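Chemotactic transducer PctC (Pseudomonas aeruginosa, PDB 5LTV) is a chemoreceptor whose periplasmic Cache-type ligand-binding domain recognises gamma-aminobutyrate and probably passes the signal to the chemotaxis machinery. Local coordinates at residues A[104-107]-A[111-114]. Sequence-based numbering, arbitrary orientation.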
loop_
_atom_site.group_PDB
_atom_site.type_symbol
_atom_site.label_atom_id
_atom_site.label_comp_id
_atom_site.label_asym_id
_atom_site.label_seq_id
_atom_site.Cartn_x
_atom_site.Cartn_y
_atom_site.Cartn_z
ATOM N N PHE A 104 3.009 18.666 9.454
ATOM C CA PHE A 104 2.542 17.306 9.280
ATOM C C PHE A 104 1.293 17.143 10.141
ATOM O O PHE A 104 1.370 17.239 11.375
ATOM C CB PHE A 104 3.638 16.320 9.680
ATOM C CG PHE A 104 3.248 14.867 9.507
ATOM C CD1 PHE A 104 3.120 14.321 8.238
ATOM C CD2 PHE A 104 3.018 14.057 10.616
ATOM C CE1 PHE A 104 2.770 12.991 8.073
ATOM C CE2 PHE A 104 2.653 12.741 10.469
ATOM C CZ PHE A 104 2.528 12.199 9.182
ATOM N N THR A 105 0.143 16.912 9.501
ATOM C CA THR A 105 -1.115 16.696 10.214
ATOM C C THR A 105 -1.579 15.272 9.959
ATOM O O THR A 105 -1.863 14.903 8.822
ATOM C CB THR A 105 -2.199 17.667 9.776
ATOM O OG1 THR A 105 -1.673 18.982 9.802
ATOM C CG2 THR A 105 -3.391 17.603 10.720
ATOM N N MET A 106 -1.657 14.483 11.014
ATOM C CA MET A 106 -1.999 13.082 10.952
ATOM C C MET A 106 -3.191 12.791 11.860
ATOM O O MET A 106 -3.218 13.254 13.006
ATOM C CB MET A 106 -0.846 12.253 11.422
ATOM C CG MET A 106 -1.207 10.788 11.576
ATOM S SD MET A 106 0.311 9.709 11.709
ATOM C CE MET A 106 0.606 9.838 13.422
ATOM N N ARG A 107 -4.156 12.000 11.351
ATOM C CA ARG A 107 -5.303 11.555 12.165
ATOM C C ARG A 107 -5.527 10.077 11.889
ATOM O O ARG A 107 -5.358 9.667 10.759
ATOM C CB ARG A 107 -6.615 12.387 11.933
ATOM C CG ARG A 107 -6.416 13.886 12.301
ATOM C CD ARG A 107 -6.444 14.111 13.856
ATOM N NE ARG A 107 -6.393 15.512 14.279
ATOM C CZ ARG A 107 -5.270 16.280 14.310
ATOM N NH1 ARG A 107 -4.053 15.870 13.903
ATOM N NH2 ARG A 107 -5.394 17.497 14.745
ATOM N N ALA A 111 2.519 10.699 18.245
ATOM C CA ALA A 111 3.754 11.472 18.119
ATOM C C ALA A 111 4.634 10.948 16.991
ATOM O O ALA A 111 4.594 9.768 16.627
ATOM C CB ALA A 111 4.532 11.443 19.431
ATOM N N MET A 112 5.459 11.835 16.459
ATOM C CA MET A 112 6.467 11.495 15.467
ATOM C C MET A 112 7.822 11.812 16.069
ATOM O O MET A 112 7.908 12.546 17.060
ATOM C CB MET A 112 6.273 12.296 14.167
ATOM C CG MET A 112 4.998 11.935 13.408
ATOM S SD MET A 112 5.034 10.322 12.593
ATOM C CE MET A 112 3.989 9.500 13.698
ATOM N N PRO A 113 8.898 11.289 15.499
ATOM C CA PRO A 113 10.222 11.565 16.070
ATOM C C PRO A 113 10.576 13.042 16.032
ATOM O O PRO A 113 10.080 13.810 15.203
ATOM C CB PRO A 113 11.163 10.752 15.186
ATOM C CG PRO A 113 10.303 9.663 14.647
ATOM C CD PRO A 113 8.962 10.292 14.424
ATOM N N GLU A 114 11.434 13.432 16.967
ATOM C CA GLU A 114 11.989 14.773 16.973
ATOM C C GLU A 114 12.610 15.075 15.611
ATOM O O GLU A 114 13.355 14.256 15.055
ATOM C CB GLU A 114 13.022 14.891 18.109
ATOM C CG GLU A 114 14.007 16.065 18.005
ATOM C CD GLU A 114 13.449 17.370 18.473
ATOM O OE1 GLU A 114 12.851 18.110 17.666
ATOM O OE2 GLU A 114 13.639 17.707 19.661
#
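Met112 packs on the Phe104 ring as a Met-aromatic contact and on Met106 methyl to methyl, in the membrane-distal module of a double Cache domain, joining edge strand 104-107 to the loop after it beside the gamma-aminobutyrate pocket. The arrangement illustrates how the loop that follows an edge strand can be tied to its sheet by apolar side chains, since no hydrogen bond joins 104-107 to 111-114. CG of Met112 packs obliquely on the Phe104 ring, 3.8 Å from CE2. The sulfur SD of Met112 lies 5.0 Å from the centroid of that ring, neither squarely above it nor in its plane. Further along the same chain, CE of Met112 abuts CE of Met106 at 3.4 Å, a tight methyl-to-methyl approach, while SD of Met106 stands 4.2 Å from that Met112 methyl. Met112 crosses both strand side chains at about a right angle. Its bends at chi2 (-72°) and chi3 fold the chain back, so that CG and SD serve the ring and CE serves the other methionine.

Phe104 and Met106, two apart on the edge strand 104-107, extend toward the loop from the same side of the sheet; with CG anti to the backbone N (chi1 -179°), Phe104 carries its ring out to Met112. The neighbouring strand 93-98 backs them: Tyr95 touches both side chains, and Tyr116, farther along the loop, meets the Phe104 ring edge-to-face. Met106 also touches the bound gamma-aminobutyrate, and Tyr95 and Tyr116 belong to the same pocket, placing Met112 probably in the second shell, behind Met106. On the other side of the strand, Arg107 forms a salt bridge with Glu83 through NE, and its NH1 donates to the backbone O of Met106 at 2.9 Å, from above the carbonyl plane.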